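Local structure of intimin adherence protein (Escherichia coli O157:H7, 3NCX) at residues Gly36-Lys41 / Asp129-Ala134; Ser57-Asp62 / Val67-Lys72; Ala107-Ile112 / Val183-Val188; Ile98-Gln103 / Tyr165-Gln170. The protein probably anchors the bacterium to host cells, its C-terminal lectin-like domain binding the translocated receptor Tir. The protein carries 1 engineered substitution. All blocks are in the same frame, centred on the assembly; numbering follows the deposited sequence.

Interaction 1 of 4, residues Gly36-Lys41 / Asp129-Ala134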
loop_
_atom_site.group_PDB
_atom_site.type_symbol
_atom_site.label_atom_id
_atom_site.label_comp_id
_atom_site.label_asym_id
_atom_site.label_seq_id
_atom_site.Cartn_x
_atom_site.Cartn_y
_atom_site.Cartn_z
ATOM N N GLY A 36 0.818 -2.817 0.235
ATOM C CA GLY A 36 1.127 -2.229 1.524
ATOM C C GLY A 36 0.398 -3.015 2.594
ATOM O O GLY A 36 -0.620 -3.650 2.312
ATOM N N GLN A 37 0.907 -2.982 3.821
ATOM C CA GLN A 37 0.360 -3.825 4.879
ATOM C C GLN A 37 0.127 -3.084 6.192
ATOM O O GLN A 37 0.822 -2.116 6.507
ATOM C CB GLN A 37 1.270 -5.033 5.104
ATOM C CG GLN A 37 1.449 -5.890 3.861
ATOM C CD GLN A 37 2.429 -7.022 4.068
ATOM O OE1 GLN A 37 3.486 -6.842 4.671
ATOM N NE2 GLN A 37 2.082 -8.202 3.571
ATOM N N PHE A 38 -0.853 -3.554 6.958
ATOM C CA PHE A 38 -1.188 -2.938 8.237
ATOM C C PHE A 38 -1.910 -3.906 9.173
ATOM O O PHE A 38 -2.609 -4.817 8.726
ATOM C CB PHE A 38 -2.023 -1.673 8.025
ATOM C CG PHE A 38 -3.311 -1.907 7.286
ATOM C CD1 PHE A 38 -4.507 -2.032 7.973
ATOM C CD2 PHE A 38 -3.328 -1.991 5.902
ATOM C CE1 PHE A 38 -5.694 -2.244 7.295
ATOM C CE2 PHE A 38 -4.512 -2.202 5.218
ATOM C CZ PHE A 38 -5.696 -2.328 5.916
ATOM N N LYS A 39 -1.735 -3.699 10.474
ATOM C CA LYS A 39 -2.310 -4.580 11.485
ATOM C C LYS A 39 -3.576 -3.989 12.094
ATOM O O LYS A 39 -3.524 -2.971 12.787
ATOM C CB LYS A 39 -1.294 -4.842 12.598
ATOM C CG LYS A 39 0.070 -5.303 12.114
ATOM C CD LYS A 39 0.095 -6.796 11.837
ATOM C CE LYS A 39 -0.095 -7.595 13.115
ATOM N NZ LYS A 39 0.093 -9.056 12.889
ATOM N N LEU A 40 -4.712 -4.632 11.839
ATOM C CA LEU A 40 -5.960 -4.263 12.492
ATOM C C LEU A 40 -5.952 -4.762 13.935
ATOM O O LEU A 40 -5.623 -5.919 14.194
ATOM C CB LEU A 40 -7.158 -4.840 11.738
ATOM C CG LEU A 40 -7.479 -4.204 10.384
ATOM C CD1 LEU A 40 -8.543 -5.002 9.652
ATOM C CD2 LEU A 40 -7.915 -2.757 10.563
ATOM N N LYS A 41 -6.308 -3.884 14.868
ATOM C CA LYS A 41 -6.288 -4.225 16.286
ATOM C C LYS A 41 -7.688 -4.498 16.822
ATOM O O LYS A 41 -8.510 -3.590 16.919
ATOM C CB LYS A 41 -5.639 -3.101 17.096
ATOM C CG LYS A 41 -5.576 -3.359 18.597
ATOM C CD LYS A 41 -4.241 -3.966 19.009
ATOM C CE LYS A 41 -4.013 -5.327 18.369
ATOM N NZ LYS A 41 -2.643 -5.845 18.639
ATOM N N ASP A 129 5.614 8.856 2.665
ATOM C CA ASP A 129 5.227 9.482 3.925
ATOM C C ASP A 129 4.112 8.695 4.602
ATOM O O ASP A 129 4.038 8.636 5.829
ATOM C CB ASP A 129 4.777 10.931 3.705
ATOM C CG ASP A 129 5.926 11.854 3.342
ATOM O OD1 ASP A 129 7.091 11.509 3.640
ATOM O OD2 ASP A 129 5.661 12.931 2.766
ATOM N N SER A 130 3.248 8.092 3.793
ATOM C CA SER A 130 2.080 7.386 4.308
ATOM C C SER A 130 2.374 5.927 4.645
ATOM O O SER A 130 1.708 5.337 5.494
ATOM C CB SER A 130 0.923 7.466 3.308
ATOM O OG SER A 130 0.593 8.812 3.014
ATOM N N TRP A 131 3.372 5.348 3.985
ATOM C CA TRP A 131 3.653 3.926 4.148
ATOM C C TRP A 131 5.092 3.626 4.554
ATOM O O TRP A 131 5.344 2.693 5.313
ATOM C CB TRP A 131 3.294 3.160 2.871
ATOM C CG TRP A 131 1.831 3.206 2.546
ATOM C CD1 TRP A 131 1.202 4.088 1.716
ATOM C CD2 TRP A 131 0.811 2.335 3.052
ATOM N NE1 TRP A 131 -0.145 3.819 1.670
ATOM C CE2 TRP A 131 -0.411 2.748 2.482
ATOM C CE3 TRP A 131 0.813 1.246 3.929
ATOM C CZ2 TRP A 131 -1.620 2.111 2.763
ATOM C CZ3 TRP A 131 -0.387 0.614 4.206
ATOM C CH2 TRP A 131 -1.586 1.049 3.625
ATOM N N GLY A 132 6.033 4.415 4.047
ATOM C CA GLY A 132 7.440 4.172 4.304
ATOM C C GLY A 132 8.078 3.336 3.209
ATOM O O GLY A 132 7.444 3.033 2.200
ATOM N N ALA A 133 9.338 2.962 3.411
ATOM C CA ALA A 133 10.087 2.203 2.415
ATOM C C ALA A 133 9.300 1.007 1.880
ATOM O O ALA A 133 8.794 0.185 2.647
ATOM C CB ALA A 133 11.422 1.750 2.988
ATOM N N ALA A 134 9.209 0.915 0.558
ATOM C CA ALA A 134 8.429 -0.134 -0.088
ATOM C C ALA A 134 8.880 -1.534 0.318
ATOM O O ALA A 134 8.058 -2.442 0.454
ATOM C CB ALA A 134 8.488 0.021 -1.600
#
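W131, the last residue of helix 121-131, pushes the six-membered half of its indole against the start of strand 37-43. The carbonyl O of Q37 lies in the indole plane, at the ring edge, 3.8 Å from CZ3 of W131. Beside it, the backbone C of G36 sits 4.0 Å from the same CZ3, approaching obliquely, so most of the grip is side chain on main chain. F38 adds a ring: its CD2 stands 4.2 Å from CH2 of W131, too obliquely placed for a stack. With CG of F38 between the backbone N and the carbonyl carbon (chi1 59°), the phenyl reaches this spot and also lies against V17, L28, V67 and I91. The joint is one between domains, the Ig-like domain giving the strand and the C-type lectin domain giving the helix end, with I19 and L69 also packed on the indole. At the other side of W131, NE1 is hydrogen-bonded to I31 O, which fixes the rotation of the ring and satisfies a buried polar atom. Q37 leaves the backbone pointing away from the tryptophan, and its NE2 bonds T68 OG1. From there outward the two segments diverge quickly: K41 at one extreme and D129 at the other are exposed on the chain's surface and take no part, and past W131 the chain leaves the helix through G132.

Interaction 2 of 4, residues Ser57-Asp62 / Val67-Lys72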
loop_
_atom_site.group_PDB
_atom_site.type_symbol
_atom_site.label_atom_id
_atom_site.label_comp_id
_atom_site.label_asym_id
_atom_site.label_seq_id
_atom_site.Cartn_x
_atom_site.Cartn_y
_atom_site.Cartn_z
ATOM N N SER A 57 -10.023 -9.571 -4.033
ATOM C CA SER A 57 -9.599 -8.755 -5.163
ATOM C C SER A 57 -9.121 -7.387 -4.695
ATOM O O SER A 57 -8.233 -6.787 -5.300
ATOM C CB SER A 57 -10.740 -8.591 -6.169
ATOM O OG SER A 57 -10.425 -7.616 -7.148
ATOM N N ILE A 58 -9.719 -6.898 -3.613
ATOM C CA ILE A 58 -9.369 -5.587 -3.082
ATOM C C ILE A 58 -8.346 -5.681 -1.955
ATOM O O ILE A 58 -7.387 -4.908 -1.916
ATOM C CB ILE A 58 -10.617 -4.822 -2.604
ATOM C CG1 ILE A 58 -11.528 -4.517 -3.794
ATOM C CG2 ILE A 58 -10.220 -3.534 -1.895
ATOM C CD1 ILE A 58 -12.747 -3.700 -3.442
ATOM N N ALA A 59 -8.541 -6.632 -1.048
ATOM C CA ALA A 59 -7.630 -6.791 0.079
ATOM C C ALA A 59 -7.693 -8.185 0.698
ATOM O O ALA A 59 -8.711 -8.870 0.611
ATOM C CB ALA A 59 -7.904 -5.728 1.136
ATOM N N THR A 60 -6.594 -8.588 1.328
ATOM C CA THR A 60 -6.489 -9.887 1.982
ATOM C C THR A 60 -6.037 -9.713 3.433
ATOM O O THR A 60 -5.346 -8.750 3.760
ATOM C CB THR A 60 -5.506 -10.809 1.224
ATOM O OG1 THR A 60 -6.242 -11.808 0.508
ATOM C CG2 THR A 60 -4.539 -11.489 2.185
ATOM N N VAL A 61 -6.437 -10.636 4.304
ATOM C CA VAL A 61 -6.071 -10.555 5.715
ATOM C C VAL A 61 -5.715 -11.928 6.286
ATOM O O VAL A 61 -6.387 -12.921 6.004
ATOM C CB VAL A 61 -7.199 -9.910 6.557
ATOM C CG1 VAL A 61 -8.499 -10.686 6.399
ATOM C CG2 VAL A 61 -6.790 -9.825 8.022
ATOM N N ASP A 62 -4.654 -11.981 7.086
ATOM C CA ASP A 62 -4.199 -13.244 7.660
ATOM C C ASP A 62 -4.754 -13.474 9.064
ATOM O O ASP A 62 -5.693 -12.799 9.489
ATOM C CB ASP A 62 -2.669 -13.326 7.666
ATOM C CG ASP A 62 -2.025 -12.283 8.562
ATOM O OD1 ASP A 62 -0.843 -11.949 8.331
ATOM O OD2 ASP A 62 -2.693 -11.797 9.497
ATOM N N VAL A 67 -3.278 -6.969 7.243
ATOM C CA VAL A 67 -4.036 -6.842 6.007
ATOM C C VAL A 67 -3.138 -6.399 4.858
ATOM O O VAL A 67 -2.353 -5.461 4.998
ATOM C CB VAL A 67 -5.191 -5.832 6.158
ATOM C CG1 VAL A 67 -5.918 -5.653 4.833
ATOM C CG2 VAL A 67 -6.151 -6.286 7.242
ATOM N N THR A 68 -3.261 -7.080 3.725
ATOM C CA THR A 68 -2.508 -6.723 2.531
ATOM C C THR A 68 -3.432 -6.177 1.446
ATOM O O THR A 68 -4.390 -6.836 1.043
ATOM C CB THR A 68 -1.719 -7.927 1.981
ATOM O OG1 THR A 68 -0.749 -8.347 2.948
ATOM C CG2 THR A 68 -1.008 -7.554 0.690
ATOM N N LEU A 69 -3.147 -4.964 0.986
ATOM C CA LEU A 69 -3.926 -4.349 -0.082
ATOM C C LEU A 69 -3.563 -4.972 -1.425
ATOM O O LEU A 69 -2.387 -5.150 -1.739
ATOM C CB LEU A 69 -3.696 -2.838 -0.113
ATOM C CG LEU A 69 -4.217 -2.076 1.107
ATOM C CD1 LEU A 69 -3.727 -0.636 1.110
ATOM C CD2 LEU A 69 -5.737 -2.133 1.157
ATOM N N ASN A 70 -4.578 -5.306 -2.215
ATOM C CA ASN A 70 -4.355 -5.996 -3.478
ATOM C C ASN A 70 -4.933 -5.252 -4.677
ATOM O O ASN A 70 -4.438 -5.386 -5.796
ATOM C CB ASN A 70 -4.927 -7.414 -3.419
ATOM C CG ASN A 70 -4.284 -8.261 -2.335
ATOM O OD1 ASN A 70 -3.081 -8.165 -2.084
ATOM N ND2 ASN A 70 -5.086 -9.098 -1.686
ATOM N N GLY A 71 -5.980 -4.469 -4.443
ATOM C CA GLY A 71 -6.650 -3.775 -5.526
ATOM C C GLY A 71 -7.386 -2.521 -5.102
ATOM O O GLY A 71 -7.845 -2.406 -3.967
ATOM N N LYS A 72 -7.498 -1.578 -6.032
ATOM C CA LYS A 72 -8.193 -0.323 -5.789
ATOM C C LYS A 72 -9.687 -0.569 -5.602
ATOM O O LYS A 72 -10.359 -1.066 -6.506
ATOM C CB LYS A 72 -7.962 0.632 -6.960
ATOM C CG LYS A 72 -8.426 2.063 -6.727
ATOM C CD LYS A 72 -8.361 2.863 -8.022
ATOM C CE LYS A 72 -8.397 4.360 -7.767
ATOM N NZ LYS A 72 -9.640 4.783 -7.075
HETATM O O HOH W 1 -1.158 -10.465 5.316
#
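T60 and T68 face each other as the hydrogen-bonded pair of a beta hairpin made by strands 59-61 and 66-69, and backbone bonds do most of the joining. T60 N gives to T68 O over 2.8 Å, nearly straight at 169°, and T68 N returns the bond to T60 O at 2.7 Å. Beyond the strand ends, I58 O takes two donors, N70 N and G71 N, each 2.9 Å from it; both come from the same face above its carbonyl plane, an arrangement like that of a classic beta bulge, just past the paired strands.

Apolar contacts gather on the face of A59, V61, V67 and L69. V67 uses both branches: CG2 meets V61 CG2 at 3.7 Å, while CG1, swung opposite the backbone N (chi1 177°), lies 4.2 Å from A59 CB. V67 and L69 also pack on strand 37-43 (F38, L40), and A59 and V67 on V75 and I77, within the Ig-like domain.

Polar groups occupy the other face. The N70 amide crosses T60, its ND2 3.4 Å from T60 CB, and hydrogen-bonds T56 O. T68 OG1 meets Q37 NE2 and a water 3.2 Å away, and that water gives a weak bond to D62 OD1. D62 OD2 in turn holds S64 OG in the hairpin loop. Main-chain bonds therefore set the register, while the side chains give the hairpin an apolar inner face and a polar outer one.

Interaction 3 of 4, residues Ala107-Ile112 / Val183-Val188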
loop_
_atom_site.group_PDB
_atom_site.type_symbol
_atom_site.label_atom_id
_atom_site.label_comp_id
_atom_site.label_asym_id
_atom_site.label_seq_id
_atom_site.Cartn_x
_atom_site.Cartn_y
_atom_site.Cartn_z
ATOM N N ALA A 107 9.452 5.676 -22.559
ATOM C CA ALA A 107 8.433 5.489 -23.587
ATOM C C ALA A 107 7.622 4.211 -23.362
ATOM O O ALA A 107 6.397 4.219 -23.461
ATOM C CB ALA A 107 9.068 5.483 -24.967
ATOM N N ASP A 108 8.317 3.121 -23.054
ATOM C CA ASP A 108 7.667 1.838 -22.820
ATOM C C ASP A 108 6.855 1.855 -21.528
ATOM O O ASP A 108 5.750 1.316 -21.470
ATOM C CB ASP A 108 8.707 0.716 -22.778
ATOM C CG ASP A 108 8.085 -0.649 -22.557
ATOM O OD1 ASP A 108 6.918 -0.847 -22.957
ATOM O OD2 ASP A 108 8.765 -1.527 -21.984
ATOM N N ALA A 109 7.411 2.475 -20.493
ATOM C CA ALA A 109 6.719 2.597 -19.216
ATOM C C ALA A 109 5.398 3.327 -19.410
ATOM O O ALA A 109 4.400 3.016 -18.759
ATOM C CB ALA A 109 7.589 3.331 -18.208
ATOM N N MET A 110 5.403 4.301 -20.315
ATOM C CA MET A 110 4.208 5.075 -20.617
ATOM C C MET A 110 3.094 4.175 -21.150
ATOM O O MET A 110 1.969 4.213 -20.656
ATOM C CB MET A 110 4.529 6.177 -21.628
ATOM C CG MET A 110 3.475 7.265 -21.715
ATOM S SD MET A 110 3.825 8.453 -23.023
ATOM C CE MET A 110 3.690 7.397 -24.463
ATOM N N SER A 111 3.413 3.362 -22.152
ATOM C CA SER A 111 2.424 2.463 -22.740
ATOM C C SER A 111 2.002 1.380 -21.752
ATOM O O SER A 111 0.822 1.036 -21.661
ATOM C CB SER A 111 2.956 1.830 -24.028
ATOM O OG SER A 111 4.062 0.986 -23.763
ATOM N N ILE A 112 2.968 0.843 -21.015
ATOM C CA ILE A 112 2.678 -0.154 -19.991
ATOM C C ILE A 112 1.642 0.366 -19.000
ATOM O O ILE A 112 0.662 -0.314 -18.694
ATOM C CB ILE A 112 3.946 -0.558 -19.221
ATOM C CG1 ILE A 112 4.887 -1.350 -20.127
ATOM C CG2 ILE A 112 3.583 -1.369 -17.988
ATOM C CD1 ILE A 112 6.179 -1.750 -19.460
ATOM N N VAL A 183 14.984 1.076 -14.168
ATOM C CA VAL A 183 13.909 1.974 -13.754
ATOM C C VAL A 183 12.550 1.298 -13.900
ATOM O O VAL A 183 12.195 0.831 -14.983
ATOM C CB VAL A 183 13.912 3.285 -14.563
ATOM C CG1 VAL A 183 12.874 4.242 -14.008
ATOM C CG2 VAL A 183 15.292 3.921 -14.538
ATOM N N TYR A 184 11.795 1.248 -12.807
ATOM C CA TYR A 184 10.502 0.571 -12.794
ATOM C C TYR A 184 9.383 1.427 -13.373
ATOM O O TYR A 184 9.358 2.643 -13.187
ATOM C CB TYR A 184 10.134 0.139 -11.372
ATOM C CG TYR A 184 10.923 -1.048 -10.874
ATOM C CD1 TYR A 184 12.162 -0.879 -10.276
ATOM C CD2 TYR A 184 10.428 -2.338 -11.004
ATOM C CE1 TYR A 184 12.889 -1.959 -9.820
ATOM C CE2 TYR A 184 11.147 -3.425 -10.553
ATOM C CZ TYR A 184 12.378 -3.230 -9.960
ATOM O OH TYR A 184 13.101 -4.311 -9.506
ATOM N N ALA A 185 8.460 0.780 -14.075
ATOM C CA ALA A 185 7.269 1.454 -14.574
ATOM C C ALA A 185 6.186 1.427 -13.504
ATOM O O ALA A 185 5.519 0.410 -13.311
ATOM C CB ALA A 185 6.773 0.789 -15.848
ATOM N N VAL A 186 6.023 2.543 -12.801
ATOM C CA VAL A 186 5.031 2.632 -11.737
ATOM C C VAL A 186 3.745 3.286 -12.232
ATOM O O VAL A 186 3.728 4.466 -12.587
ATOM C CB VAL A 186 5.569 3.399 -10.511
ATOM C CG1 VAL A 186 4.472 3.580 -9.476
ATOM C CG2 VAL A 186 6.752 2.663 -9.903
ATOM N N CYS A 187 2.671 2.507 -12.255
ATOM C CA CYS A 187 1.381 2.997 -12.711
ATOM C C CYS A 187 0.597 3.595 -11.553
ATOM O O CYS A 187 0.453 2.975 -10.498
ATOM C CB CYS A 187 0.576 1.870 -13.362
ATOM S SG CYS A 187 1.408 1.060 -14.751
ATOM N N VAL A 188 0.099 4.808 -11.752
ATOM C CA VAL A 188 -0.741 5.453 -10.758
ATOM C C VAL A 188 -2.196 5.316 -11.174
ATOM O O VAL A 188 -2.645 5.971 -12.114
ATOM C CB VAL A 188 -0.390 6.938 -10.600
ATOM C CG1 VAL A 188 -1.309 7.593 -9.583
ATOM C CG2 VAL A 188 1.063 7.090 -10.189
#
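The methyl of A109 butts against that of A185, CB to CB at 3.6 Å, and these two small side chains let helix 106-112 settle close on strand 184-188. Their CA atoms are just 4.8 Å apart, although the short axes of helix and strand stay 8.0 Å from each other and run at 35°. One turn further along the helix, I112 leans its CG2 branch on the same A185 methyl, a looser contact at 4.4 Å. W149 also packs on A109, from strand 147-149.

C187 extends the line of contact: its SG lies 4.2 Å from I112 O, and it is disulfide-bonded to C113, the residue that follows the helix. A covalent tie thus backs up a contact made mostly by methyl groups. On the helix itself, S111 OG donates to D108 O at 2.9 Å, and that carbonyl also receives I112 N, which ties the serine hydroxyl to the helix backbone. A helix laid beside the C-terminal strand and stapled to it by a disulfide is a hallmark of the C-type lectin-like fold, to which this domain of intimin belongs.

Interaction 4 of 4, residues Ile98-Gln103 / Tyr165-Gln170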
loop_
_atom_site.group_PDB
_atom_site.type_symbol
_atom_site.label_atom_id
_atom_site.label_comp_id
_atom_site.label_asym_id
_atom_site.label_seq_id
_atom_site.Cartn_x
_atom_site.Cartn_y
_atom_site.Cartn_z
ATOM N N ILE A 98 -0.769 3.067 -6.095
ATOM C CA ILE A 98 0.440 2.919 -6.899
ATOM C C ILE A 98 0.771 1.453 -7.171
ATOM O O ILE A 98 0.808 0.631 -6.254
ATOM C CB ILE A 98 1.643 3.626 -6.235
ATOM C CG1 ILE A 98 1.984 4.912 -6.987
ATOM C CG2 ILE A 98 2.854 2.714 -6.180
ATOM C CD1 ILE A 98 0.863 5.921 -7.005
ATOM N N LYS A 99 0.996 1.134 -8.442
ATOM C CA LYS A 99 1.377 -0.214 -8.843
ATOM C C LYS A 99 2.804 -0.219 -9.368
ATOM O O LYS A 99 3.250 0.743 -9.991
ATOM C CB LYS A 99 0.441 -0.752 -9.927
ATOM C CG LYS A 99 -0.993 -0.980 -9.487
ATOM C CD LYS A 99 -1.793 -1.650 -10.595
ATOM C CE LYS A 99 -3.258 -1.797 -10.215
ATOM N NZ LYS A 99 -4.053 -2.448 -11.296
ATOM N N VAL A 100 3.517 -1.309 -9.121
ATOM C CA VAL A 100 4.882 -1.437 -9.606
ATOM C C VAL A 100 4.982 -2.575 -10.614
ATOM O O VAL A 100 4.919 -3.749 -10.247
ATOM C CB VAL A 100 5.873 -1.687 -8.453
ATOM C CG1 VAL A 100 7.301 -1.659 -8.969
ATOM C CG2 VAL A 100 5.681 -0.651 -7.357
ATOM N N ASP A 101 5.123 -2.219 -11.887
ATOM C CA ASP A 101 5.313 -3.206 -12.939
ATOM C C ASP A 101 6.800 -3.443 -13.175
ATOM O O ASP A 101 7.630 -3.095 -12.337
ATOM C CB ASP A 101 4.620 -2.765 -14.229
ATOM C CG ASP A 101 3.119 -3.008 -14.196
ATOM O OD1 ASP A 101 2.398 -2.217 -13.553
ATOM O OD2 ASP A 101 2.661 -3.991 -14.817
ATOM N N LYS A 102 7.135 -4.039 -14.312
ATOM C CA LYS A 102 8.525 -4.363 -14.612
ATOM C C LYS A 102 9.327 -3.127 -15.015
ATOM O O LYS A 102 8.767 -2.053 -15.232
ATOM C CB LYS A 102 8.603 -5.437 -15.701
ATOM C CG LYS A 102 7.803 -5.124 -16.956
ATOM C CD LYS A 102 7.987 -6.215 -18.003
ATOM C CE LYS A 102 7.033 -6.038 -19.175
ATOM N NZ LYS A 102 7.238 -4.741 -19.875
ATOM N N GLN A 103 10.645 -3.289 -15.103
ATOM C CA GLN A 103 11.529 -2.199 -15.500
ATOM C C GLN A 103 11.451 -1.971 -17.004
ATOM O O GLN A 103 11.314 -2.920 -17.778
ATOM C CB GLN A 103 12.971 -2.500 -15.087
ATOM C CG GLN A 103 13.157 -2.733 -13.594
ATOM C CD GLN A 103 14.607 -2.981 -13.219
ATOM O OE1 GLN A 103 15.475 -3.091 -14.084
ATOM N NE2 GLN A 103 14.876 -3.066 -11.923
ATOM N N TYR A 165 12.056 9.087 -8.964
ATOM C CA TYR A 165 11.983 9.058 -7.510
ATOM C C TYR A 165 12.007 7.614 -7.015
ATOM O O TYR A 165 11.320 6.751 -7.560
ATOM C CB TYR A 165 10.718 9.765 -7.017
ATOM C CG TYR A 165 10.553 9.740 -5.513
ATOM C CD1 TYR A 165 11.271 10.610 -4.704
ATOM C CD2 TYR A 165 9.676 8.850 -4.903
ATOM C CE1 TYR A 165 11.126 10.593 -3.329
ATOM C CE2 TYR A 165 9.523 8.827 -3.529
ATOM C CZ TYR A 165 10.252 9.701 -2.746
ATOM O OH TYR A 165 10.107 9.685 -1.377
ATOM N N ASN A 166 12.803 7.354 -5.984
ATOM C CA ASN A 166 12.951 6.003 -5.456
ATOM C C ASN A 166 12.022 5.741 -4.271
ATOM O O ASN A 166 12.079 6.443 -3.260
ATOM C CB ASN A 166 14.406 5.750 -5.066
ATOM C CG ASN A 166 14.707 4.282 -4.841
ATOM O OD1 ASN A 166 13.918 3.556 -4.235
ATOM N ND2 ASN A 166 15.854 3.836 -5.335
ATOM N N LEU A 167 11.174 4.725 -4.400
ATOM C CA LEU A 167 10.158 4.428 -3.393
ATOM C C LEU A 167 10.725 3.806 -2.118
ATOM O O LEU A 167 9.989 3.554 -1.162
ATOM C CB LEU A 167 9.074 3.524 -3.983
ATOM C CG LEU A 167 8.225 4.160 -5.084
ATOM C CD1 LEU A 167 7.311 3.130 -5.728
ATOM C CD2 LEU A 167 7.419 5.323 -4.525
ATOM N N ILE A 168 12.030 3.558 -2.105
ATOM C CA ILE A 168 12.693 3.036 -0.916
ATOM C C ILE A 168 13.663 4.052 -0.331
ATOM O O ILE A 168 13.720 4.240 0.885
ATOM C CB ILE A 168 13.472 1.744 -1.215
ATOM C CG1 ILE A 168 12.513 0.602 -1.551
ATOM C CG2 ILE A 168 14.342 1.363 -0.027
ATOM C CD1 ILE A 168 13.219 -0.694 -1.886
ATOM N N THR A 169 14.419 4.712 -1.202
ATOM C CA THR A 169 15.498 5.592 -0.768
ATOM C C THR A 169 15.121 7.074 -0.769
ATOM O O THR A 169 15.887 7.910 -0.291
ATOM C CB THR A 169 16.753 5.399 -1.640
ATOM O OG1 THR A 169 16.486 5.858 -2.970
ATOM C CG2 THR A 169 17.153 3.931 -1.685
ATOM N N GLN A 170 13.943 7.392 -1.301
ATOM C CA GLN A 170 13.484 8.780 -1.404
ATOM C C GLN A 170 14.369 9.590 -2.347
ATOM O O GLN A 170 14.210 10.804 -2.468
ATOM C CB GLN A 170 13.458 9.459 -0.032
ATOM C CG GLN A 170 12.699 8.709 1.047
ATOM C CD GLN A 170 12.778 9.407 2.393
ATOM O OE1 GLN A 170 12.289 10.523 2.554
ATOM N NE2 GLN A 170 13.405 8.753 3.364
#
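L167 points the CD1 methyl of its side chain between two residues of strand 97-103, I98 and V100, which turn the same way. CD1 of L167 is 4.5 Å from I98 CG2 and 4.4 Å from V100 CG2, so one methyl meets a branch from each neighbour. The leucine chain is extended toward its end, CD1 opposite CA (chi2 172°), and that length is needed: the nearest CA atoms, those of V100 and L167, are 10.0 Å apart. I98 spreads further, over V186, V188 and I127. Contact is by methyls alone and small in area, a bridge across the lectin-like domain between the sheet that holds strand 97-103 and the loop leaving strand 161-166 of a second sheet. The turn around L167 probably helps to set its direction. N166 OD1 accepts from I168 N at 2.8 Å and 160°, an Asx turn, with a weak further bond from T169 N at 3.3 Å. Q170 N closes the loop on N166 O at 2.9 Å. The same N166 amide is gripped from outside as well, OD1 by I146 N and ND2 by S145 OG. K99, between I98 and V100, points the opposite way and forms a salt bridge to E189.

How the interactions relate
Interaction 2 is the polar, partly exposed member of the set: a hairpin joined by backbone bonds. The other three are buried and lack cross-segment hydrogen bonds; interactions 3 and 4 are mainly side chain on side chain, interaction 1 an indole against main chain. Interactions 1 and 2 share the Ig-like sheet, where F38 O pairs with V67 N and Q37 reaches T68, so the strand that receives W131 is itself braced by the hairpin. Interactions 3 and 4 share the lectin-domain sheet, strands 97-103 and 184-188 being neighbours. Interaction 1 alone joins the two domains; it touches interaction 4 where A134 N probably bonds L167 O. Interaction 3 differs in having a disulfide beside it.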